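Side-chain contacts in hydrazine synthase gamma subunit (Candidatus Kuenenia stuttgartiensis, PDB 5C2V), which forms part of hydrazine synthase, where it reduces nitric oxide by three electrons to hydroxylamine, the first half-reaction of hydrazine formation: residues 262-265 with 269-272; 65-70 with 92-97; 160-165 with 170-175. All coordinates share one frame; numbering follows the deposited sequence.

Contact 1 of 3, residues 262-265 with 269-272. With CA (calcium ion), chain S; HEC (heme c), chain B.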
loop_
_atom_site.group_PDB
_atom_site.type_symbol
_atom_site.label_atom_id
_atom_site.label_comp_id
_atom_site.label_asym_id
_atom_site.label_seq_id
_atom_site.Cartn_x
_atom_site.Cartn_y
_atom_site.Cartn_z
ATOM N N ARG C 262 -3.621 -65.503 9.483
ATOM C CA ARG C 262 -3.878 -65.760 8.071
ATOM C C ARG C 262 -3.520 -64.530 7.244
ATOM O O ARG C 262 -3.833 -63.403 7.634
ATOM C CB ARG C 262 -5.342 -66.147 7.846
ATOM C CG ARG C 262 -5.769 -67.427 8.549
ATOM C CD ARG C 262 -5.220 -68.663 7.851
ATOM N NE ARG C 262 -5.720 -68.788 6.484
ATOM C CZ ARG C 262 -6.899 -69.312 6.163
ATOM N NH1 ARG C 262 -7.709 -69.761 7.112
ATOM N NH2 ARG C 262 -7.270 -69.384 4.892
ATOM N N ASP C 263 -2.858 -64.756 6.112
ATOM C CA ASP C 263 -2.405 -63.684 5.226
ATOM C C ASP C 263 -1.503 -62.682 5.939
ATOM O O ASP C 263 -1.450 -61.511 5.565
ATOM C CB ASP C 263 -3.597 -62.945 4.610
ATOM C CG ASP C 263 -4.333 -63.773 3.583
ATOM O OD1 ASP C 263 -3.732 -64.720 3.033
ATOM O OD2 ASP C 263 -5.513 -63.469 3.318
ATOM N N ILE C 264 -0.789 -63.144 6.962
ATOM C CA ILE C 264 0.088 -62.269 7.731
ATOM C C ILE C 264 1.292 -61.851 6.889
ATOM O O ILE C 264 2.015 -60.923 7.239
ATOM C CB ILE C 264 0.567 -62.944 9.034
ATOM C CG1 ILE C 264 1.013 -61.895 10.056
ATOM C CG2 ILE C 264 1.676 -63.941 8.750
ATOM C CD1 ILE C 264 -0.086 -60.948 10.477
ATOM N N TYR C 265 1.495 -62.537 5.771
ATOM C CA TYR C 265 2.553 -62.173 4.839
ATOM C C TYR C 265 2.247 -60.825 4.196
ATOM O O TYR C 265 3.157 -60.083 3.824
ATOM C CB TYR C 265 2.712 -63.248 3.760
ATOM C CG TYR C 265 1.629 -63.209 2.704
ATOM C CD1 TYR C 265 0.371 -63.744 2.951
ATOM C CD2 TYR C 265 1.862 -62.630 1.462
ATOM C CE1 TYR C 265 -0.624 -63.705 1.990
ATOM C CE2 TYR C 265 0.874 -62.586 0.497
ATOM C CZ TYR C 265 -0.366 -63.126 0.765
ATOM O OH TYR C 265 -1.351 -63.084 -0.195
ATOM N N THR C 269 3.893 -54.301 8.262
ATOM C CA THR C 269 4.189 -53.734 9.574
ATOM C C THR C 269 3.180 -54.112 10.693
ATOM O O THR C 269 2.117 -53.494 10.843
ATOM C CB THR C 269 4.330 -52.218 9.464
ATOM O OG1 THR C 269 5.379 -51.917 8.533
ATOM C CG2 THR C 269 4.723 -51.672 10.778
ATOM N N TYR C 270 3.471 -55.235 11.350
ATOM C CA TYR C 270 2.631 -55.870 12.379
ATOM C C TYR C 270 2.523 -55.216 13.773
ATOM O O TYR C 270 3.055 -54.141 14.032
ATOM C CB TYR C 270 3.123 -57.307 12.559
ATOM C CG TYR C 270 3.524 -57.900 11.241
ATOM C CD1 TYR C 270 2.564 -58.364 10.361
ATOM C CD2 TYR C 270 4.856 -57.948 10.849
ATOM C CE1 TYR C 270 2.913 -58.885 9.146
ATOM C CE2 TYR C 270 5.218 -58.465 9.624
ATOM C CZ TYR C 270 4.238 -58.932 8.774
ATOM O OH TYR C 270 4.581 -59.457 7.550
ATOM N N PHE C 271 1.852 -55.958 14.656
ATOM C CA PHE C 271 1.187 -55.531 15.901
ATOM C C PHE C 271 0.145 -54.419 15.714
ATOM O O PHE C 271 -0.405 -54.268 14.626
ATOM C CB PHE C 271 2.226 -55.087 16.940
ATOM C CG PHE C 271 3.024 -56.221 17.522
ATOM C CD1 PHE C 271 2.447 -57.468 17.699
ATOM C CD2 PHE C 271 4.345 -56.040 17.892
ATOM C CE1 PHE C 271 3.175 -58.515 18.232
ATOM C CE2 PHE C 271 5.079 -57.086 18.426
ATOM C CZ PHE C 271 4.492 -58.325 18.596
ATOM N N HIS C 272 -0.107 -53.631 16.762
ATOM C CA HIS C 272 -1.186 -52.635 16.705
ATOM C C HIS C 272 -0.748 -51.261 16.201
ATOM O O HIS C 272 -1.448 -50.628 15.409
ATOM C CB HIS C 272 -1.886 -52.506 18.068
ATOM C CG HIS C 272 -1.066 -51.841 19.131
ATOM N ND1 HIS C 272 0.062 -52.419 19.674
ATOM C CD2 HIS C 272 -1.232 -50.663 19.770
ATOM C CE1 HIS C 272 0.563 -51.612 20.593
ATOM N NE2 HIS C 272 -0.202 -50.540 20.673
HETATM CA CA CA S . -0.490 -54.186 9.804
HETATM FE FE HEC B . 0.731 -63.482 18.748
HETATM C CHA HEC B . -0.040 -60.466 17.295
HETATM C CHB HEC B . 2.548 -64.356 15.984
HETATM C CHC HEC B . 2.089 -66.138 20.476
HETATM C CHD HEC B . -1.350 -62.835 21.373
HETATM N NA HEC B . 1.193 -62.567 16.975
HETATM C C1A HEC B . 0.725 -61.338 16.551
HETATM C C2A HEC B . 1.187 -61.133 15.192
HETATM C C3A HEC B . 1.900 -62.203 14.829
HETATM C C4A HEC B . 1.921 -63.130 15.943
HETATM C CMA HEC B . 2.581 -62.417 13.460
HETATM C CAA HEC B . 0.900 -59.895 14.313
HETATM C CBA HEC B . -0.582 -59.859 13.951
HETATM C CGA HEC B . -0.916 -58.543 13.297
HETATM O O1A HEC B . -2.008 -58.438 12.684
HETATM O O2A HEC B . -0.086 -57.602 13.384
HETATM N NB HEC B . 2.019 -65.024 18.287
HETATM C C1B HEC B . 2.769 -65.095 17.127
HETATM C C2B HEC B . 3.821 -66.069 17.333
HETATM C C3B HEC B . 3.691 -66.565 18.572
HETATM C C4B HEC B . 2.556 -65.913 19.198
HETATM C CMB HEC B . 4.883 -66.458 16.279
HETATM C CAB HEC B . 4.583 -67.633 19.248
HETATM C CBB HEC B . 5.980 -67.049 19.556
HETATM N NC HEC B . 0.427 -64.333 20.585
HETATM C C1C HEC B . 1.094 -65.423 21.111
HETATM C C2C HEC B . 0.644 -65.601 22.478
HETATM C C3C HEC B . -0.384 -64.768 22.682
HETATM C C4C HEC B . -0.488 -63.900 21.524
HETATM C CMC HEC B . 1.024 -66.803 23.371
HETATM C CAC HEC B . -1.232 -64.643 23.970
HETATM C CBC HEC B . -0.373 -64.109 25.138
HETATM N ND HEC B . -0.565 -61.912 19.227
HETATM C C1D HEC B . -1.202 -61.812 20.461
HETATM C C2D HEC B . -1.681 -60.457 20.631
HETATM C C3D HEC B . -1.271 -59.719 19.348
HETATM C C4D HEC B . -0.582 -60.702 18.541
HETATM C CMD HEC B . -2.446 -59.883 21.844
HETATM C CAD HEC B . -1.520 -58.238 18.989
HETATM C CBD HEC B . -0.717 -57.350 19.933
HETATM C CGD HEC B . -0.701 -55.938 19.412
HETATM O O1D HEC B . -0.032 -55.075 20.039
HETATM O O2D HEC B . -1.355 -55.677 18.370
HETATM O O HOH W 1 -0.237 -53.351 7.605
HETATM O O HOH W 2 -2.768 -54.801 9.299
#
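The phenol OH of Y270 donates to the backbone oxygen I264 O at 3.0 Å. The hydroxyl approaches in the plane of the carbonyl, at a C=O...donor angle of 156°; the oxygen, for its part, lies at the edge of the Y270 ring, near its plane. Beside this bond, I264 CG1 rests 3.7 Å from Y270 CE1. With CG1 swung opposite the backbone N (chi1 -158°), the branch runs on past the ring, and its CD1 ends 3.7 Å from CBA of a heme propionate arm. The isoleucine thus fills the join between tyrosine and heme. That heme, the probable electron-transfer one, is also met by a backbone N-H and a side chain: F271 N makes a weak hydrogen bond to O2A of one propionate, and the imidazole nitrogen H272 ND1 a weak one to O1D of the other. T269 O binds a calcium ion at 2.9 Å, alongside two waters, N90 and S267. Both segments belong to the long loop between strand 256-257 and helix 301-312. H272 stacks on F256 of that strand, and its backbone bonds to N90, tying the loop to strand 89-90.

Contact 2 of 3, residues 65-70 with 92-97. With HEC (heme c), chain V.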
loop_
_atom_site.group_PDB
_atom_site.type_symbol
_atom_site.label_atom_id
_atom_site.label_comp_id
_atom_site.label_asym_id
_atom_site.label_seq_id
_atom_site.Cartn_x
_atom_site.Cartn_y
_atom_site.Cartn_z
ATOM N N SER C 65 -8.028 -45.741 0.125
ATOM C CA SER C 65 -6.755 -45.045 0.240
ATOM C C SER C 65 -5.946 -45.625 1.401
ATOM O O SER C 65 -4.718 -45.528 1.429
ATOM C CB SER C 65 -6.977 -43.545 0.427
ATOM O OG SER C 65 -7.643 -42.993 -0.695
ATOM N N CYS C 66 -6.652 -46.249 2.341
ATOM C CA CYS C 66 -6.044 -46.849 3.531
ATOM C C CYS C 66 -5.994 -48.380 3.451
ATOM O O CYS C 66 -4.924 -48.983 3.531
ATOM C CB CYS C 66 -6.795 -46.414 4.790
ATOM S SG CYS C 66 -6.319 -44.778 5.414
ATOM N N HIS C 67 -7.173 -48.991 3.328
ATOM C CA HIS C 67 -7.345 -50.446 3.312
ATOM C C HIS C 67 -7.060 -51.003 1.931
ATOM O O HIS C 67 -7.278 -52.174 1.645
ATOM C CB HIS C 67 -8.751 -50.813 3.771
ATOM C CG HIS C 67 -9.059 -50.337 5.151
ATOM N ND1 HIS C 67 -8.469 -50.865 6.277
ATOM C CD2 HIS C 67 -9.872 -49.341 5.591
ATOM C CE1 HIS C 67 -8.914 -50.237 7.349
ATOM N NE2 HIS C 67 -9.768 -49.305 6.954
ATOM N N TYR C 68 -6.591 -50.100 1.088
ATOM C CA TYR C 68 -6.269 -50.298 -0.317
ATOM C C TYR C 68 -7.504 -50.763 -1.140
ATOM O O TYR C 68 -8.615 -50.669 -0.633
ATOM C CB TYR C 68 -5.082 -51.280 -0.356
ATOM C CG TYR C 68 -4.635 -51.683 -1.707
ATOM C CD1 TYR C 68 -3.893 -50.801 -2.524
ATOM C CD2 TYR C 68 -4.950 -52.933 -2.191
ATOM C CE1 TYR C 68 -3.499 -51.193 -3.777
ATOM C CE2 TYR C 68 -4.571 -53.304 -3.424
ATOM C CZ TYR C 68 -3.853 -52.478 -4.220
ATOM O OH TYR C 68 -3.447 -52.861 -5.479
ATOM N N GLU C 69 -7.356 -51.274 -2.366
ATOM C CA GLU C 69 -8.560 -51.620 -3.145
ATOM C C GLU C 69 -8.803 -53.110 -3.441
ATOM O O GLU C 69 -9.853 -53.472 -3.975
ATOM C CB GLU C 69 -8.590 -50.833 -4.461
ATOM C CG GLU C 69 -7.751 -51.394 -5.575
ATOM C CD GLU C 69 -6.434 -50.681 -5.707
ATOM O OE1 GLU C 69 -5.693 -50.985 -6.663
ATOM O OE2 GLU C 69 -6.146 -49.809 -4.861
ATOM N N ARG C 70 -7.837 -53.956 -3.096
ATOM C CA ARG C 70 -7.988 -55.403 -3.157
ATOM C C ARG C 70 -8.583 -55.797 -1.811
ATOM O O ARG C 70 -8.775 -56.974 -1.495
ATOM C CB ARG C 70 -6.643 -56.094 -3.422
ATOM C CG ARG C 70 -6.046 -55.805 -4.798
ATOM C CD ARG C 70 -4.574 -56.210 -4.826
ATOM N NE ARG C 70 -3.891 -55.721 -6.030
ATOM C CZ ARG C 70 -2.576 -55.776 -6.210
ATOM N NH1 ARG C 70 -1.797 -56.274 -5.258
ATOM N NH2 ARG C 70 -2.038 -55.334 -7.330
ATOM N N LYS C 92 -5.755 -51.584 9.636
ATOM C CA LYS C 92 -6.217 -52.963 9.760
ATOM C C LYS C 92 -6.313 -53.701 8.428
ATOM O O LYS C 92 -6.754 -53.146 7.422
ATOM C CB LYS C 92 -7.578 -53.001 10.459
ATOM C CG LYS C 92 -7.513 -53.390 11.927
ATOM C CD LYS C 92 -7.079 -54.838 12.088
ATOM C CE LYS C 92 -7.061 -55.256 13.548
ATOM N NZ LYS C 92 -6.637 -56.674 13.721
ATOM N N TYR C 93 -5.890 -54.961 8.443
ATOM C CA TYR C 93 -6.032 -55.852 7.299
ATOM C C TYR C 93 -7.457 -56.402 7.295
ATOM O O TYR C 93 -7.859 -57.096 8.228
ATOM C CB TYR C 93 -4.994 -56.975 7.386
ATOM C CG TYR C 93 -4.860 -57.845 6.158
ATOM C CD1 TYR C 93 -4.056 -57.460 5.093
ATOM C CD2 TYR C 93 -5.509 -59.068 6.076
ATOM C CE1 TYR C 93 -3.918 -58.261 3.976
ATOM C CE2 TYR C 93 -5.376 -59.874 4.965
ATOM C CZ TYR C 93 -4.585 -59.464 3.914
ATOM O OH TYR C 93 -4.453 -60.266 2.803
ATOM N N ILE C 94 -8.222 -56.093 6.249
ATOM C CA ILE C 94 -9.663 -56.349 6.273
ATOM C C ILE C 94 -10.132 -57.638 5.588
ATOM O O ILE C 94 -11.336 -57.878 5.497
ATOM C CB ILE C 94 -10.447 -55.164 5.657
ATOM C CG1 ILE C 94 -9.959 -54.856 4.244
ATOM C CG2 ILE C 94 -10.326 -53.932 6.538
ATOM C CD1 ILE C 94 -10.762 -53.773 3.552
ATOM N N ARG C 95 -9.210 -58.461 5.097
ATOM C CA ARG C 95 -9.604 -59.770 4.576
ATOM C C ARG C 95 -10.036 -60.682 5.721
ATOM O O ARG C 95 -9.366 -60.750 6.752
ATOM C CB ARG C 95 -8.469 -60.429 3.789
ATOM C CG ARG C 95 -8.114 -59.751 2.476
ATOM C CD ARG C 95 -9.295 -59.725 1.520
ATOM N NE ARG C 95 -8.882 -59.403 0.157
ATOM C CZ ARG C 95 -8.700 -60.306 -0.802
ATOM N NH1 ARG C 95 -8.908 -61.591 -0.554
ATOM N NH2 ARG C 95 -8.319 -59.923 -2.013
ATOM N N GLY C 96 -11.156 -61.374 5.535
ATOM C CA GLY C 96 -11.673 -62.286 6.542
ATOM C C GLY C 96 -11.998 -61.598 7.854
ATOM O O GLY C 96 -11.617 -62.069 8.925
ATOM N N GLY C 97 -12.709 -60.478 7.770
ATOM C CA GLY C 97 -12.996 -59.669 8.939
ATOM C C GLY C 97 -14.120 -60.179 9.820
ATOM O O GLY C 97 -14.095 -59.984 11.036
HETATM FE FE HEC V . -10.555 -48.266 8.472
HETATM C CHA HEC V . -9.776 -50.302 11.128
HETATM C CHB HEC V . -13.093 -50.374 7.611
HETATM C CHC HEC V . -11.501 -46.102 5.956
HETATM C CHD HEC V . -7.606 -46.553 8.804
HETATM N NA HEC V . -11.322 -50.007 9.260
HETATM C C1A HEC V . -10.807 -50.727 10.318
HETATM C C2A HEC V . -11.530 -51.986 10.405
HETATM C C3A HEC V . -12.450 -51.995 9.428
HETATM C C4A HEC V . -12.333 -50.753 8.692
HETATM C CMA HEC V . -13.476 -53.105 9.103
HETATM C CAA HEC V . -11.276 -53.092 11.461
HETATM C CBA HEC V . -10.818 -54.399 10.814
HETATM C CGA HEC V . -10.624 -55.460 11.866
HETATM O O1A HEC V . -10.737 -55.138 13.077
HETATM O O2A HEC V . -10.352 -56.631 11.492
HETATM N NB HEC V . -11.960 -48.296 6.954
HETATM C C1B HEC V . -13.046 -49.150 6.978
HETATM C C2B HEC V . -14.121 -48.532 6.229
HETATM C C3B HEC V . -13.681 -47.355 5.764
HETATM C C4B HEC V . -12.315 -47.182 6.215
HETATM C CMB HEC V . -15.514 -49.160 6.004
HETATM C CAB HEC V . -14.467 -46.333 4.909
HETATM C CBB HEC V . -15.580 -45.659 5.740
HETATM N NC HEC V . -9.702 -46.638 7.533
HETATM C C1C HEC V . -10.278 -45.865 6.545
HETATM C C2C HEC V . -9.443 -44.699 6.340
HETATM C C3C HEC V . -8.306 -44.896 7.022
HETATM C C4C HEC V . -8.484 -46.072 7.856
HETATM C CMC HEC V . -9.647 -43.684 5.191
HETATM C CAC HEC V . -7.076 -43.958 7.049
HETATM C CBC HEC V . -7.436 -42.623 7.739
HETATM N ND HEC V . -8.905 -48.452 9.727
HETATM C C1D HEC V . -7.879 -47.508 9.765
HETATM C C2D HEC V . -7.135 -47.685 10.992
HETATM C C3D HEC V . -7.811 -48.856 11.717
HETATM C C4D HEC V . -8.899 -49.269 10.858
HETATM C CMD HEC V . -5.915 -46.868 11.470
HETATM C CAD HEC V . -7.420 -49.461 13.080
HETATM C CBD HEC V . -8.032 -48.602 14.183
HETATM C CGD HEC V . -7.684 -49.181 15.528
HETATM O O1D HEC V . -8.111 -48.605 16.562
HETATM O O2D HEC V . -6.978 -50.219 15.563
HETATM O O HOH W 3 -11.479 -47.190 10.016
#
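H67 and I94 owe their meeting to their first torsions. The histidine has CG anti to its carbonyl carbon (chi1 -60°), which sends the imidazole across to the 92-97 segment; I94, with chi1 at 55°, brings CG2 close to ND1 of the ring, while I94 CD1 reaches H67 CB at 3.6 Å. The two side chains cross at about a right angle. H67 ND1 then gives its hydrogen to K92 O at 3.1 Å, with an N-H...O angle of 148°; the acceptor lies in the ring plane, and the donor in the carbonyl plane. On the other side of the ring, NE2 binds the heme iron at 2.0 Å. C66, thioether-linked through SG to heme CAC, and H67 close the CxxCH heme-binding motif begun by C63. K92 sets CB 3.5 Å from heme CHA, and the rest of its chain follows the propionate arm that starts beside it.

Farther down, R95 lays the edge of its guanidinium against R70 O, with NE at 2.9 Å and NH2 at 3.0 Å, both donating to that one oxygen. The side-chain amide of Q4 of the beta subunit bonds to the same oxygen. R95 NH1 goes to E155 O, so the arginine ties its own loop to two others.

Pinned at both nitrogens, the imidazole can hardly rotate, and the carbonyl acceptor at ND1 would probably make NE2 a stronger donor to iron. Trans to it, a water sits 2.1 Å from the iron, consistent with an exchangeable coordination site at the heme that appears to be the active one.

Contact 3 of 3, residues 160-165 with 170-175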
loop_
_atom_site.group_PDB
_atom_site.type_symbol
_atom_site.label_atom_id
_atom_site.label_comp_id
_atom_site.label_asym_id
_atom_site.label_seq_id
_atom_site.Cartn_x
_atom_site.Cartn_y
_atom_site.Cartn_z
ATOM N N PRO C 160 1.118 -67.543 -0.893
ATOM C CA PRO C 160 1.850 -67.847 -2.132
ATOM C C PRO C 160 3.114 -68.680 -1.923
ATOM O O PRO C 160 3.650 -69.236 -2.882
ATOM C CB PRO C 160 2.215 -66.460 -2.663
ATOM C CG PRO C 160 2.311 -65.615 -1.447
ATOM C CD PRO C 160 1.235 -66.119 -0.529
ATOM N N PHE C 161 3.576 -68.762 -0.681
ATOM C CA PHE C 161 4.914 -69.260 -0.371
ATOM C C PHE C 161 4.981 -70.775 -0.181
ATOM O O PHE C 161 6.001 -71.308 0.259
ATOM C CB PHE C 161 5.460 -68.545 0.865
ATOM C CG PHE C 161 5.769 -67.095 0.625
ATOM C CD1 PHE C 161 6.936 -66.723 -0.020
ATOM C CD2 PHE C 161 4.886 -66.106 1.027
ATOM C CE1 PHE C 161 7.224 -65.391 -0.252
ATOM C CE2 PHE C 161 5.169 -64.773 0.799
ATOM C CZ PHE C 161 6.339 -64.416 0.158
ATOM N N ARG C 162 3.894 -71.463 -0.510
ATOM C CA ARG C 162 3.829 -72.911 -0.355
ATOM C C ARG C 162 3.828 -73.588 -1.722
ATOM O O ARG C 162 3.479 -72.969 -2.728
ATOM C CB ARG C 162 2.584 -73.318 0.435
ATOM C CG ARG C 162 2.398 -72.555 1.735
ATOM C CD ARG C 162 1.719 -73.415 2.788
ATOM N NE ARG C 162 0.317 -73.677 2.477
ATOM C CZ ARG C 162 -0.677 -73.554 3.352
ATOM N NH1 ARG C 162 -0.421 -73.173 4.597
ATOM N NH2 ARG C 162 -1.924 -73.815 2.986
ATOM N N ASN C 163 4.242 -74.852 -1.748
ATOM C CA ASN C 163 4.417 -75.603 -2.991
ATOM C C ASN C 163 3.175 -75.608 -3.874
ATOM O O ASN C 163 2.049 -75.578 -3.380
ATOM C CB ASN C 163 4.810 -77.052 -2.686
ATOM C CG ASN C 163 6.173 -77.167 -2.032
ATOM O OD1 ASN C 163 7.114 -76.464 -2.398
ATOM N ND2 ASN C 163 6.284 -78.062 -1.056
ATOM N N ALA C 164 3.395 -75.637 -5.186
ATOM C CA ALA C 164 2.308 -75.760 -6.151
ATOM C C ALA C 164 1.568 -77.078 -5.943
ATOM O O ALA C 164 0.405 -77.220 -6.324
ATOM C CB ALA C 164 2.840 -75.664 -7.571
ATOM N N ASP C 165 2.256 -78.036 -5.326
ATOM C CA ASP C 165 1.654 -79.305 -4.935
ATOM C C ASP C 165 0.603 -79.087 -3.851
ATOM O O ASP C 165 -0.199 -79.974 -3.560
ATOM C CB ASP C 165 2.729 -80.273 -4.436
ATOM C CG ASP C 165 3.959 -80.287 -5.322
ATOM O OD1 ASP C 165 3.899 -79.719 -6.434
ATOM O OD2 ASP C 165 4.989 -80.860 -4.906
ATOM N N GLU C 170 9.949 -77.811 3.648
ATOM C CA GLU C 170 10.585 -78.397 4.837
ATOM C C GLU C 170 11.117 -77.333 5.789
ATOM O O GLU C 170 11.399 -77.613 6.961
ATOM C CB GLU C 170 11.709 -79.357 4.445
ATOM C CG GLU C 170 12.285 -79.228 3.039
ATOM C CD GLU C 170 12.920 -80.535 2.588
ATOM O OE1 GLU C 170 13.825 -81.028 3.295
ATOM O OE2 GLU C 170 12.492 -81.084 1.549
ATOM N N ALA C 171 11.233 -76.109 5.287
ATOM C CA ALA C 171 11.552 -74.971 6.127
ATOM C C ALA C 171 10.309 -74.594 6.922
ATOM O O ALA C 171 10.377 -74.326 8.125
ATOM C CB ALA C 171 12.039 -73.808 5.285
ATOM N N GLN C 172 9.175 -74.581 6.227
ATOM C CA GLN C 172 7.887 -74.297 6.839
ATOM C C GLN C 172 7.467 -75.421 7.786
ATOM O O GLN C 172 6.929 -75.165 8.866
ATOM C CB GLN C 172 6.828 -74.078 5.760
ATOM C CG GLN C 172 7.084 -72.855 4.890
ATOM C CD GLN C 172 6.228 -72.829 3.639
ATOM O OE1 GLN C 172 5.397 -73.712 3.424
ATOM N NE2 GLN C 172 6.430 -71.815 2.805
ATOM N N LYS C 173 7.714 -76.663 7.377
ATOM C CA LYS C 173 7.470 -77.815 8.239
ATOM C C LYS C 173 8.361 -77.740 9.471
ATOM O O LYS C 173 7.943 -78.094 10.574
ATOM C CB LYS C 173 7.721 -79.128 7.495
ATOM C CG LYS C 173 6.628 -79.529 6.519
ATOM C CD LYS C 173 6.934 -80.879 5.892
ATOM C CE LYS C 173 6.635 -80.881 4.401
ATOM N NZ LYS C 173 7.795 -81.364 3.600
ATOM N N ARG C 174 9.595 -77.283 9.269
ATOM C CA ARG C 174 10.532 -77.108 10.374
ATOM C C ARG C 174 10.030 -76.052 11.353
ATOM O O ARG C 174 10.161 -76.206 12.568
ATOM C CB ARG C 174 11.917 -76.723 9.849
ATOM C CG ARG C 174 13.043 -77.606 10.357
ATOM C CD ARG C 174 14.382 -77.224 9.734
ATOM N NE ARG C 174 14.389 -77.370 8.280
ATOM C CZ ARG C 174 14.567 -76.366 7.426
ATOM N NH1 ARG C 174 14.758 -75.134 7.877
ATOM N NH2 ARG C 174 14.559 -76.594 6.119
ATOM N N GLY C 175 9.453 -74.981 10.815
ATOM C CA GLY C 175 8.936 -73.899 11.634
ATOM C C GLY C 175 7.652 -74.254 12.361
ATOM O O GLY C 175 7.374 -73.721 13.437
#
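The 160-165 loop passes the opening turns of helix 170-179 at some distance, R162 and Q172 being nearest with their CA atoms 8.4 Å apart, so a side chain has to bridge the gap. Q172 does it: its chain is extended beyond CG, with chi2 at 167°, and carries the amide straight across to the loop. There NE2 donates to F161 O at 2.6 Å. The oxygen lies close to the amide plane of the glutamine, but the nitrogen stands well above the plane of the carbonyl, 56° out of it, and so misses the lone pairs. OE1, which has its hydrogen bond to a residue flanking the segments, lies against the aliphatic part of R162, 3.6 Å from CG and 3.7 Å from CD. The arginine crosses the glutamine at about a right angle.

The helix leads into the segment that carries the second heme's cysteines, C186 and C189, and it packs against the C-terminal helix, consistent with the pairing of N- and C-terminal helices in class I c-type cytochromes: A171 touches D306 of helix 301-312, and R174 NH1 forms a salt bridge with the same aspartate. At its start, Q172 N bonds to T169 OG1. F161 points its CB towards Q172, 3.9 Å from NE2, but its ring leads off elsewhere, making a cation-pi contact with K312 and packing on M119 of the beta subunit.

How the contacts relate
Contact 1 is the middle piece. Its centre lies about 12 Å from that of contact 2 and about 18 Å from that of contact 3, and it touches both: D263 CB comes within 3.3 Å of Y93 OH, and Y265 CZ within 3.6 Å of P160 CD. Contacts 2 and 3 do not touch, their nearest atoms being about 9 Å apart. Contact 2 holds the proximal side of the heme that appears to be at the active site, contact 1 the propionates of the second heme, and contact 3 lies farther out, with the F161 side chain about 13 Å from a heme. N90, a ligand of contact 1's calcium, lies two residues before the 92-97 segment, so that ion links contacts 1 and 2.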